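Local coordinates for capsid Protein (Unidentified, PDB 4DMI) that probably builds phage capsids and assembles as a pentamer of a beta-rich chain, at residues T76-T81 with Y85-N90; A102-T107 with F136-K141; K141-D146 with A167-N172. One frame throughout, in Å; residues are numbered along the deposited sequence.

Contact 1: residues T76-T81 with Y85-N90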
ATOM      1  N   THR B  76       5.435  -1.174 -29.741  1.00 12.61           N
ATOM      2  CA  THR B  76       5.927  -2.478 -29.324  1.00 13.62           C
ATOM      3  C   THR B  76       4.918  -3.205 -28.448  1.00 12.99           C
ATOM      4  O   THR B  76       4.484  -2.694 -27.429  1.00 11.59           O
ATOM      5  CB  THR B  76       7.269  -2.340 -28.598  1.00 15.67           C
ATOM      6  OG1 THR B  76       8.249  -1.873 -29.533  1.00 17.03           O
ATOM      7  CG2 THR B  76       7.723  -3.680 -28.021  1.00 17.64           C
ATOM      8  N   THR B  77       4.537  -4.408 -28.860  1.00 12.83           N
ATOM      9  CA  THR B  77       3.640  -5.222 -28.049  1.00  9.44           C
ATOM     10  C   THR B  77       4.273  -5.729 -26.763  1.00 11.29           C
ATOM     11  O   THR B  77       5.385  -6.261 -26.765  1.00 15.24           O
ATOM     12  CB  THR B  77       3.099  -6.394 -28.870  1.00 11.21           C
ATOM     13  OG1 THR B  77       2.312  -5.866 -29.940  1.00 16.19           O
ATOM     14  CG2 THR B  77       2.231  -7.302 -28.013  1.00 12.58           C
ATOM     15  N   ILE B  78       3.560  -5.549 -25.657  1.00 10.34           N
ATOM     16  CA  ILE B  78       3.964  -6.113 -24.381  1.00  8.39           C
ATOM     17  C   ILE B  78       3.297  -7.467 -24.178  1.00 11.82           C
ATOM     18  O   ILE B  78       3.955  -8.448 -23.810  1.00 13.01           O
ATOM     19  CB  ILE B  78       3.625  -5.145 -23.232  1.00  9.27           C
ATOM     20  CG1 ILE B  78       4.401  -3.847 -23.436  1.00  7.46           C
ATOM     21  CG2 ILE B  78       3.905  -5.802 -21.871  1.00 10.95           C
ATOM     22  CD1 ILE B  78       3.972  -2.716 -22.510  1.00  8.93           C
ATOM     23  N   ALA B  79       1.995  -7.537 -24.433  1.00 10.32           N
ATOM     24  CA  ALA B  79       1.307  -8.819 -24.428  1.00 12.42           C
ATOM     25  C   ALA B  79       0.108  -8.720 -25.334  1.00 10.38           C
ATOM     26  O   ALA B  79      -0.460  -7.638 -25.488  1.00 11.25           O
ATOM     27  CB  ALA B  79       0.880  -9.200 -23.032  1.00 11.17           C
ATOM     28  N   ASN B  80      -0.283  -9.837 -25.941  1.00 10.26           N
ATOM     29  CA  ASN B  80      -1.463  -9.864 -26.799  1.00 12.36           C
ATOM     30  C   ASN B  80      -2.244 -11.168 -26.710  1.00 11.44           C
ATOM     31  O   ASN B  80      -2.937 -11.554 -27.655  1.00 15.26           O
ATOM     32  CB  ASN B  80      -1.102  -9.542 -28.257  1.00 13.55           C
ATOM     33  CG  ASN B  80      -0.116 -10.530 -28.859  1.00 15.97           C
ATOM     34  OD1 ASN B  80       0.206 -11.561 -28.264  1.00 17.17           O
ATOM     35  ND2 ASN B  80       0.360 -10.218 -30.061  1.00 24.05           N
ATOM     36  N   THR B  81      -2.119 -11.843 -25.574  1.00 12.95           N
ATOM     37  CA  THR B  81      -2.932 -13.016 -25.279  1.00 14.73           C
ATOM     38  C   THR B  81      -3.589 -12.859 -23.902  1.00 11.27           C
ATOM     39  O   THR B  81      -3.081 -12.117 -23.052  1.00 14.02           O
ATOM     40  CB  THR B  81      -2.127 -14.332 -25.409  1.00 17.12           C
ATOM     41  OG1 THR B  81      -0.998 -14.300 -24.530  1.00 17.29           O
ATOM     42  CG2 THR B  81      -1.652 -14.518 -26.837  1.00 16.49           C
ATOM     43  N   TYR B  85      -1.724  -9.048 -16.274  1.00  7.47           N
ATOM     44  CA  TYR B  85      -0.339  -8.622 -16.416  1.00  7.55           C
ATOM     45  C   TYR B  85      -0.021  -7.460 -15.506  1.00  6.65           C
ATOM     46  O   TYR B  85      -0.773  -6.487 -15.446  1.00  8.72           O
ATOM     47  CB  TYR B  85      -0.062  -8.208 -17.867  1.00  8.06           C
ATOM     48  CG  TYR B  85      -0.236  -9.328 -18.870  1.00  7.72           C
ATOM     49  CD1 TYR B  85      -1.489  -9.610 -19.408  1.00  8.96           C
ATOM     50  CD2 TYR B  85       0.841 -10.103 -19.273  1.00  8.31           C
ATOM     51  CE1 TYR B  85      -1.663 -10.634 -20.331  1.00 11.46           C
ATOM     52  CE2 TYR B  85       0.676 -11.140 -20.197  1.00  9.52           C
ATOM     53  CZ  TYR B  85      -0.579 -11.393 -20.714  1.00  9.65           C
ATOM     54  OH  TYR B  85      -0.772 -12.401 -21.631  1.00 14.21           O
ATOM     55  N   LYS B  86       1.105  -7.546 -14.802  1.00  6.49           N
ATOM     56  CA  LYS B  86       1.632  -6.407 -14.061  1.00  6.26           C
ATOM     57  C   LYS B  86       2.598  -5.706 -14.998  1.00  7.99           C
ATOM     58  O   LYS B  86       3.415  -6.337 -15.645  1.00  6.83           O
ATOM     59  CB  LYS B  86       2.363  -6.876 -12.805  1.00  8.39           C
ATOM     60  CG  LYS B  86       3.209  -5.790 -12.151  1.00  8.17           C
ATOM     61  CD  LYS B  86       3.842  -6.301 -10.855  1.00  9.91           C
ATOM     62  CE  LYS B  86       4.544  -5.172 -10.123  1.00 12.30           C
ATOM     63  NZ  LYS B  86       4.946  -5.552  -8.746  1.00 14.67           N
ATOM     64  N   VAL B  87       2.476  -4.377 -15.117  0.62  6.51           N
ATOM     65  CA  VAL B  87       3.369  -3.607 -15.977  0.62  5.50           C
ATOM     66  C   VAL B  87       3.799  -2.333 -15.261  0.62  5.16           C
ATOM     67  O   VAL B  87       2.967  -1.549 -14.797  0.62  9.74           O
ATOM     68  CB  VAL B  87       2.715  -3.299 -17.358  0.62 10.31           C
ATOM     69  CG1 VAL B  87       1.363  -2.627 -17.197  0.62 11.23           C
ATOM     70  CG2 VAL B  87       3.641  -2.455 -18.208  0.62 14.28           C
ATOM     71  N   VAL B  88       5.109  -2.161 -15.134  0.62  5.11           N
ATOM     72  CA  VAL B  88       5.676  -1.071 -14.357  0.62  7.02           C
ATOM     73  C   VAL B  88       6.825  -0.438 -15.114  0.62  8.54           C
ATOM     74  O   VAL B  88       7.568  -1.108 -15.825  0.62  8.73           O
ATOM     75  CB  VAL B  88       6.176  -1.554 -12.983  0.62  8.81           C
ATOM     76  CG1 VAL B  88       5.044  -2.081 -12.166  0.62 17.75           C
ATOM     77  CG2 VAL B  88       7.214  -2.632 -13.133  0.62 11.39           C
ATOM     78  N   GLY B  89       6.980   0.867 -14.958  1.00  5.36           N
ATOM     79  CA  GLY B  89       8.011   1.564 -15.700  1.00  5.06           C
ATOM     80  C   GLY B  89       7.842   3.060 -15.719  1.00  4.91           C
ATOM     81  O   GLY B  89       7.217   3.618 -14.817  1.00  6.79           O
ATOM     82  N   ASN B  90       8.420   3.698 -16.734  1.00  5.90           N
ATOM     83  CA  ASN B  90       8.422   5.162 -16.843  1.00  5.60           C
ATOM     84  C   ASN B  90       8.253   5.635 -18.271  1.00  6.35           C
ATOM     85  O   ASN B  90       8.599   4.930 -19.232  1.00  6.48           O
ATOM     86  CB  ASN B  90       9.720   5.770 -16.286  1.00  7.23           C
ATOM     87  CG  ASN B  90       9.847   5.626 -14.783  1.00  7.59           C
ATOM     88  OD1 ASN B  90       9.177   6.320 -14.018  1.00  8.03           O
ATOM     89  ND2 ASN B  90      10.720   4.715 -14.347  1.00 10.25           N
TER
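The methyl of Ala79 sits over one face of the Tyr85 ring, and the hydroxyl of the same ring reaches past it to the backbone of Thr81. CB of Ala79 stands 3.7 Å from the Tyr85 ring centroid and 22° off the ring normal, a CH-pi contact. It sits off centre, toward the hydroxyl end of the ring, so that Tyr85 CE2 is its nearest atom, 3.4 Å from Ala79 CB. Both residues direct their CB atoms across the gap.

At the ring's edge, near its plane, Tyr85 OH donates a hydrogen bond to Thr81 O over 2.7 Å. The hydroxyl does not come in along a lone pair: it meets the carbonyl from above its plane, 46° out of it. With CG anti to its carbonyl carbon (chi1 -62°), Tyr85 sends the ring along residues 79-81, and face and hydroxyl are engaged together. A methyl on the face and a bond at the far end should limit both the tilt and the slide of the ring.

Farther along, the contact thins to a methyl touch between Ile78 CD1 and Val87 CG2, which is less certain because Val87 is modelled in two conformers. Phe69 packs on both of these side chains, and Leu138 on Val87, extending this apolar patch into the interior.

The backbones do not pair here. Strand 83-95 bonds to its own neighbours, Tyr85 to Val140 and Lys86 to Arg164, while Ile78 and Ala79 both bond to Leu148. Two residues facing one across the strands make a classic beta bulge against strand 147-152, placed where the chain turns a corner at the end of strand 74-77, so that Ile78 and Ala79 meet strand 83-95 across the interior of this curled, mixed beta sheet.

Contact 2: residues A102-T107 with F136-K141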
ATOM      1  N   ALA B 102       4.701   9.355 -25.705  1.00  7.78           N
ATOM      2  CA  ALA B 102       5.218   8.119 -25.126  1.00  9.10           C
ATOM      3  C   ALA B 102       4.173   7.595 -24.159  1.00  8.63           C
ATOM      4  O   ALA B 102       3.911   8.214 -23.120  1.00  9.67           O
ATOM      5  CB  ALA B 102       6.520   8.376 -24.405  1.00  9.75           C
ATOM      6  N   VAL B 103       3.542   6.480 -24.511  1.00  8.26           N
ATOM      7  CA  VAL B 103       2.393   5.998 -23.752  1.00  8.38           C
ATOM      8  C   VAL B 103       2.389   4.497 -23.555  1.00  7.43           C
ATOM      9  O   VAL B 103       3.044   3.746 -24.298  1.00  8.74           O
ATOM     10  CB  VAL B 103       1.046   6.385 -24.425  1.00  8.40           C
ATOM     11  CG1 VAL B 103       0.857   7.903 -24.459  1.00 10.81           C
ATOM     12  CG2 VAL B 103       0.940   5.792 -25.830  1.00  7.48           C
ATOM     13  N   ILE B 104       1.654   4.063 -22.538  1.00  6.27           N
ATOM     14  CA  ILE B 104       1.202   2.681 -22.441  1.00  7.20           C
ATOM     15  C   ILE B 104      -0.258   2.711 -22.831  1.00  7.70           C
ATOM     16  O   ILE B 104      -1.025   3.543 -22.350  1.00  8.61           O
ATOM     17  CB  ILE B 104       1.310   2.148 -20.999  1.00  6.44           C
ATOM     18  CG1 ILE B 104       2.784   2.064 -20.576  1.00  7.41           C
ATOM     19  CG2 ILE B 104       0.635   0.780 -20.872  1.00  7.18           C
ATOM     20  CD1 ILE B 104       3.566   0.882 -21.207  1.00  7.20           C
ATOM     21  N   GLU B 105      -0.672   1.801 -23.721  0.50  6.92           N
ATOM     22  CA  GLU B 105      -2.073   1.747 -24.121  0.50  7.24           C
ATOM     23  C   GLU B 105      -2.567   0.333 -24.373  0.50 13.13           C
ATOM     24  O   GLU B 105      -1.801  -0.576 -24.702  0.50  7.66           O
ATOM     25  CB  GLU B 105      -2.326   2.619 -25.356  0.50 12.71           C
ATOM     26  CG  GLU B 105      -1.575   2.166 -26.593  0.50  8.14           C
ATOM     27  CD  GLU B 105      -1.516   3.239 -27.656  0.50 15.58           C
ATOM     28  OE1 GLU B 105      -1.940   4.374 -27.357  0.50 15.57           O
ATOM     29  OE2 GLU B 105      -1.053   2.943 -28.785  0.50 16.19           O
ATOM     30  N   VAL B 106      -3.880   0.161 -24.220  1.00  7.73           N
ATOM     31  CA  VAL B 106      -4.529  -1.110 -24.506  1.00  8.13           C
ATOM     32  C   VAL B 106      -5.479  -0.883 -25.679  1.00 12.38           C
ATOM     33  O   VAL B 106      -6.079   0.182 -25.800  1.00 10.60           O
ATOM     34  CB  VAL B 106      -5.253  -1.687 -23.265  1.00 10.24           C
ATOM     35  CG1 VAL B 106      -6.278  -0.710 -22.703  1.00 10.65           C
ATOM     36  CG2 VAL B 106      -5.903  -3.027 -23.593  1.00 19.83           C
ATOM     37  N   THR B 107      -5.568  -1.864 -26.572  1.00 10.82           N
ATOM     38  CA  THR B 107      -6.349  -1.719 -27.796  1.00 10.68           C
ATOM     39  C   THR B 107      -6.891  -3.059 -28.252  1.00 15.41           C
ATOM     40  O   THR B 107      -6.322  -4.105 -27.937  1.00 14.15           O
ATOM     41  CB  THR B 107      -5.488  -1.123 -28.940  1.00 11.77           C
ATOM     42  OG1 THR B 107      -6.305  -0.868 -30.089  1.00 14.96           O
ATOM     43  CG2 THR B 107      -4.365  -2.082 -29.339  1.00 18.02           C
ATOM     44  N   PHE B 136       4.576   4.579 -13.985  1.00  7.31           N
ATOM     45  CA  PHE B 136       3.317   3.841 -13.987  1.00  7.11           C
ATOM     46  C   PHE B 136       3.529   2.488 -13.327  1.00  6.85           C
ATOM     47  O   PHE B 136       4.642   1.938 -13.347  1.00  7.06           O
ATOM     48  CB  PHE B 136       2.733   3.695 -15.408  1.00  6.57           C
ATOM     49  CG  PHE B 136       3.684   3.057 -16.387  1.00  5.31           C
ATOM     50  CD1 PHE B 136       3.790   1.675 -16.472  1.00  6.37           C
ATOM     51  CD2 PHE B 136       4.499   3.846 -17.194  1.00  5.35           C
ATOM     52  CE1 PHE B 136       4.692   1.088 -17.362  1.00  8.76           C
ATOM     53  CE2 PHE B 136       5.397   3.270 -18.087  1.00  7.30           C
ATOM     54  CZ  PHE B 136       5.494   1.890 -18.167  1.00 10.54           C
ATOM     55  N   ASP B 137       2.460   1.954 -12.739  1.00  7.13           N
ATOM     56  CA  ASP B 137       2.474   0.651 -12.079  1.00  7.68           C
ATOM     57  C   ASP B 137       1.039   0.136 -12.141  1.00 11.80           C
ATOM     58  O   ASP B 137       0.185   0.515 -11.330  1.00 11.40           O
ATOM     59  CB  ASP B 137       2.985   0.783 -10.632  1.00 10.24           C
ATOM     60  CG  ASP B 137       3.196  -0.558  -9.947  1.00 23.34           C
ATOM     61  OD1 ASP B 137       2.623  -1.576 -10.393  1.00 26.16           O
ATOM     62  OD2 ASP B 137       3.946  -0.595  -8.949  1.00 23.23           O
ATOM     63  N   LEU B 138       0.789  -0.720 -13.128  1.00  8.46           N
ATOM     64  CA  LEU B 138      -0.554  -1.098 -13.532  1.00  8.01           C
ATOM     65  C   LEU B 138      -0.776  -2.600 -13.457  1.00  8.35           C
ATOM     66  O   LEU B 138       0.148  -3.396 -13.658  1.00  8.26           O
ATOM     67  CB  LEU B 138      -0.780  -0.657 -14.980  1.00 11.06           C
ATOM     68  CG  LEU B 138      -0.738   0.841 -15.270  1.00 12.47           C
ATOM     69  CD1 LEU B 138      -0.353   1.104 -16.716  1.00 14.89           C
ATOM     70  CD2 LEU B 138      -2.112   1.409 -15.008  1.00 13.09           C
ATOM     71  N   MET B 139      -2.009  -2.976 -13.144  0.50  5.93           N
ATOM     72  CA  MET B 139      -2.480  -4.327 -13.375  0.50  6.05           C
ATOM     73  C   MET B 139      -3.504  -4.260 -14.488  0.50  6.31           C
ATOM     74  O   MET B 139      -4.526  -3.549 -14.387  0.50  6.92           O
ATOM     75  CB  MET B 139      -3.123  -4.922 -12.124  0.50 10.30           C
ATOM     76  CG  MET B 139      -3.645  -6.359 -12.293  0.50 17.17           C
ATOM     77  SD  MET B 139      -2.329  -7.592 -12.459  0.50 17.25           S
ATOM     78  CE  MET B 139      -1.145  -6.866 -11.321  0.50 12.55           C
ATOM     79  N   VAL B 140      -3.244  -5.014 -15.554  1.00  7.07           N
ATOM     80  CA  VAL B 140      -4.087  -5.013 -16.744  1.00  6.85           C
ATOM     81  C   VAL B 140      -4.573  -6.419 -17.046  1.00  7.93           C
ATOM     82  O   VAL B 140      -3.789  -7.373 -17.038  1.00 10.37           O
ATOM     83  CB  VAL B 140      -3.304  -4.505 -17.965  1.00  8.56           C
ATOM     84  CG1 VAL B 140      -4.167  -4.546 -19.227  1.00  9.93           C
ATOM     85  CG2 VAL B 140      -2.792  -3.097 -17.711  1.00  8.65           C
ATOM     86  N   LYS B 141      -5.870  -6.556 -17.300  1.00  7.77           N
ATOM     87  CA  LYS B 141      -6.419  -7.823 -17.771  1.00  8.35           C
ATOM     88  C   LYS B 141      -6.741  -7.704 -19.249  1.00 10.58           C
ATOM     89  O   LYS B 141      -7.455  -6.792 -19.664  1.00 11.79           O
ATOM     90  CB  LYS B 141      -7.688  -8.211 -17.003  1.00  8.75           C
ATOM     91  CG  LYS B 141      -8.267  -9.578 -17.399  1.00 11.52           C
ATOM     92  CD  LYS B 141      -9.705  -9.739 -16.883  1.00 12.16           C
ATOM     93  CE  LYS B 141     -10.283 -11.086 -17.280  1.00 25.14           C
ATOM     94  NZ  LYS B 141     -11.672 -11.241 -16.758  1.00 23.26           N
TER
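The Phe136 ring receives Ile104 on one face, and Leu91 and Ala116 also touch the phenylalanine side chain. Ile104 CG1 is poised 3.8 Å from the ring centroid and 17° off the normal, close enough to the axis to count as a CH-pi contact over the face, although shifted somewhat toward the rim. The shift is toward the far end of the ring, where Phe136 CZ lies 3.6 Å from Ile104 CG1. The terminal methyl follows the same path, with Ile104 CD1 3.7 Å from Phe136 CZ, so one branch of the isoleucine supplies both carbons that lie against the ring. The two side chains cross at about a right angle.

Phe136 takes the less common setting in which CG stands between the backbone N and the carbonyl carbon (chi1 56°); this raises the ring from its strand and offers a face to strand 102-107. The other branch of Ile104 leads elsewhere: CG2 goes to the neighbouring leucine, 4.3 Å from Leu138 CD1. A single isoleucine thus splits its two arms between an aromatic face and a leucine methyl.

No hydrogen bond joins the segments, and their nearest CA atoms, those of Ile104 and Phe136, are 8.8 Å apart. Each strand finds its backbone partners elsewhere: Ile104 bonds to Leu115 and Ala116 of strand 112-121, and Leu115 in turn packs on Leu138. Leu148 and Ile78 add further apolar cover to Ile104.

All three touching residues are buried, and their CB atoms point across the gap from both strands. This is consistent with the interior of a beta sandwich or flattened barrel, in which strands 102-107 and 133-142 belong to facing layers of one curled sheet and meet solely through apolar side chains.

Contact 3: residues K141-D146 with A167-N172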
ATOM      1  N   LYS B 141      -5.870  -6.556 -17.300  1.00  7.77           N
ATOM      2  CA  LYS B 141      -6.419  -7.823 -17.771  1.00  8.35           C
ATOM      3  C   LYS B 141      -6.741  -7.704 -19.249  1.00 10.58           C
ATOM      4  O   LYS B 141      -7.455  -6.792 -19.664  1.00 11.79           O
ATOM      5  CB  LYS B 141      -7.688  -8.211 -17.003  1.00  8.75           C
ATOM      6  CG  LYS B 141      -8.267  -9.578 -17.399  1.00 11.52           C
ATOM      7  CD  LYS B 141      -9.705  -9.739 -16.883  1.00 12.16           C
ATOM      8  CE  LYS B 141     -10.283 -11.086 -17.280  1.00 25.14           C
ATOM      9  NZ  LYS B 141     -11.672 -11.241 -16.758  1.00 23.26           N
ATOM     10  N   LEU B 142      -6.213  -8.641 -20.035  1.00  9.18           N
ATOM     11  CA  LEU B 142      -6.522  -8.750 -21.457  1.00  9.39           C
ATOM     12  C   LEU B 142      -7.476  -9.910 -21.682  1.00 10.78           C
ATOM     13  O   LEU B 142      -7.312 -10.986 -21.094  1.00 12.17           O
ATOM     14  CB  LEU B 142      -5.244  -9.020 -22.259  1.00  9.35           C
ATOM     15  CG  LEU B 142      -4.122  -7.991 -22.162  1.00  8.76           C
ATOM     16  CD1 LEU B 142      -2.979  -8.428 -23.064  1.00 10.22           C
ATOM     17  CD2 LEU B 142      -4.630  -6.597 -22.548  1.00 10.47           C
ATOM     18  N   VAL B 143      -8.480  -9.696 -22.526  1.00 11.55           N
ATOM     19  CA  VAL B 143      -9.276 -10.806 -23.038  1.00 11.46           C
ATOM     20  C   VAL B 143      -8.925 -11.017 -24.498  1.00 12.18           C
ATOM     21  O   VAL B 143      -8.080 -10.300 -25.040  1.00 13.91           O
ATOM     22  CB  VAL B 143     -10.794 -10.565 -22.875  1.00 15.14           C
ATOM     23  CG1 VAL B 143     -11.162 -10.546 -21.408  1.00 17.16           C
ATOM     24  CG2 VAL B 143     -11.222  -9.272 -23.557  1.00 17.79           C
ATOM     25  N   ALA B 144      -9.551 -12.013 -25.127  1.00 14.49           N
ATOM     26  CA  ALA B 144      -9.236 -12.359 -26.504  1.00 17.01           C
ATOM     27  C   ALA B 144      -9.361 -11.148 -27.417  1.00 13.74           C
ATOM     28  O   ALA B 144     -10.371 -10.438 -27.385  1.00 17.16           O
ATOM     29  CB  ALA B 144     -10.136 -13.493 -26.989  1.00 18.80           C
ATOM     30  N   GLY B 145      -8.322 -10.908 -28.210  1.00 15.24           N
ATOM     31  CA  GLY B 145      -8.326  -9.821 -29.167  1.00 16.91           C
ATOM     32  C   GLY B 145      -7.744  -8.518 -28.659  1.00 13.45           C
ATOM     33  O   GLY B 145      -7.604  -7.569 -29.437  1.00 15.91           O
ATOM     34  N   ASP B 146      -7.397  -8.472 -27.373  1.00 13.70           N
ATOM     35  CA  ASP B 146      -6.796  -7.272 -26.777  1.00 11.46           C
ATOM     36  C   ASP B 146      -5.269  -7.290 -26.860  1.00 10.67           C
ATOM     37  O   ASP B 146      -4.641  -8.343 -26.746  1.00 15.33           O
ATOM     38  CB  ASP B 146      -7.140  -7.160 -25.292  1.00 14.64           C
ATOM     39  CG  ASP B 146      -8.591  -6.876 -25.025  1.00 15.47           C
ATOM     40  OD1 ASP B 146      -9.360  -6.535 -25.963  1.00 15.15           O
ATOM     41  OD2 ASP B 146      -8.964  -6.991 -23.836  1.00 16.34           O
ATOM     42  N   ALA B 167      -1.427 -14.010 -13.849  1.00  9.38           N
ATOM     43  CA  ALA B 167      -2.438 -15.058 -13.769  1.00  9.72           C
ATOM     44  C   ALA B 167      -3.035 -15.321 -15.137  1.00 10.02           C
ATOM     45  O   ALA B 167      -2.945 -14.470 -16.023  1.00 10.08           O
ATOM     46  CB  ALA B 167      -3.543 -14.653 -12.780  1.00 11.36           C
ATOM     47  N   ASP B 168      -3.643 -16.488 -15.328  1.00 10.70           N
ATOM     48  CA  ASP B 168      -4.404 -16.694 -16.552  1.00 11.07           C
ATOM     49  C   ASP B 168      -5.729 -15.944 -16.485  1.00 12.58           C
ATOM     50  O   ASP B 168      -6.050 -15.321 -15.469  1.00 12.20           O
ATOM     51  CB  ASP B 168      -4.556 -18.190 -16.920  1.00 13.33           C
ATOM     52  CG  ASP B 168      -5.458 -18.973 -15.968  1.00 19.41           C
ATOM     53  OD1 ASP B 168      -6.260 -18.381 -15.227  1.00 18.25           O
ATOM     54  OD2 ASP B 168      -5.388 -20.223 -15.991  1.00 22.01           O
ATOM     55  N   VAL B 169      -6.490 -15.985 -17.567  1.00 15.33           N
ATOM     56  CA  VAL B 169      -7.707 -15.185 -17.640  1.00 17.32           C
ATOM     57  C   VAL B 169      -8.771 -15.653 -16.631  1.00 19.50           C
ATOM     58  O   VAL B 169      -9.619 -14.868 -16.197  1.00 19.98           O
ATOM     59  CB  VAL B 169      -8.253 -15.124 -19.084  1.00 18.99           C
ATOM     60  CG1 VAL B 169      -8.926 -16.443 -19.476  1.00 20.15           C
ATOM     61  CG2 VAL B 169      -9.210 -13.964 -19.247  1.00 25.84           C
ATOM     62  N   SER B 170      -8.701 -16.920 -16.230  1.00 17.35           N
ATOM     63  CA  SER B 170      -9.592 -17.445 -15.199  1.00 19.17           C
ATOM     64  C   SER B 170      -9.146 -17.070 -13.786  1.00 20.29           C
ATOM     65  O   SER B 170      -9.819 -17.407 -12.811  1.00 26.11           O
ATOM     66  CB  SER B 170      -9.700 -18.964 -15.310  1.00 22.65           C
ATOM     67  OG  SER B 170     -10.202 -19.358 -16.576  1.00 23.69           O
ATOM     68  N   GLY B 171      -8.014 -16.377 -13.669  1.00 16.69           N
ATOM     69  CA  GLY B 171      -7.517 -15.971 -12.370  1.00 19.16           C
ATOM     70  C   GLY B 171      -6.581 -16.958 -11.694  1.00 15.43           C
ATOM     71  O   GLY B 171      -6.177 -16.742 -10.552  1.00 20.50           O
ATOM     72  N   ASN B 172      -6.240 -18.043 -12.386  1.00 15.68           N
ATOM     73  CA  ASN B 172      -5.274 -18.998 -11.850  1.00 15.70           C
ATOM     74  C   ASN B 172      -3.884 -18.385 -11.831  1.00 15.10           C
ATOM     75  O   ASN B 172      -3.392 -17.908 -12.857  1.00 14.65           O
ATOM     76  CB  ASN B 172      -5.268 -20.280 -12.680  1.00 17.30           C
ATOM     77  CG  ASN B 172      -6.612 -20.981 -12.669  1.00 19.26           C
ATOM     78  OD1 ASN B 172      -7.196 -21.196 -11.610  1.00 25.52           O
ATOM     79  ND2 ASN B 172      -7.116 -21.324 -13.848  1.00 24.32           N
TER
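Lys141 and Val169 make the close part of this contact: CE of the lysine rests 3.6 Å from CG2 of the valine. The extended lysine chain, leaving with CG anti to the backbone N (chi1 -177°), runs past the valine so that its aliphatic stem does the touching. The ammonium end goes on to another chain, where Lys141 NZ is hydrogen-bonded to O of Pro176, the C-terminal residue of a neighbouring subunit. Val169 CG2 also lies 4.0 Å from Leu142 O, a van der Waals neighbour.

On the solvent side the fit is loose. Val143 CG1 only just meets Val169 CG2 at 4.5 Å, and beyond it Ala144 and Gly145 bend outward in an exposed type II turn. No hydrogen bond passes between the segments; each is held in shape by its own aspartate. Asp146 OD2 takes the N-H of Val143 over 3.0 Å, a fairly straight bond that approaches from above the carboxylate plane, while Asp146 N closes the turn on Val143 O.

In the other segment Asp168 grips Asn172 twice. Asn172 ND2 gives to the syn lone pair of Asp168 OD2 at 3.0 Å, in the plane of its own amide, and Asn172 N reaches Asp168 OD1 at 2.9 Å from above the carboxylate plane. These bonds span the type I turn from Asp168 to Gly171.

The chemistry implies two turns, each braced by its own aspartate, that meet loosely, while the firmer touch is between the lysine stem on strand 133-142 and one valine methyl; the lysine's charged end serves the interface between subunits.

In the fold
Along the chain the contacts follow in series, 1 then 2 then 3, yet they gather in one beta domain. Contacts 1 and 2 are closest, with centres about 7 Å apart; strands 83-95 and 133-142 are antiparallel neighbours and join them directly, for instance through a probable hydrogen bond between Val87 O and Leu138 N. The centre of contact 3 lies about 13 and 14 Å from those of contacts 1 and 2, at the far end of strand 133-142. It shares Lys141 with segment 136-141, and Leu142 packs against Tyr85 and Val106. The apolar interior thus leads to turns beside a neighbouring subunit, which both contacts 2 and 3 touch within the pentamer.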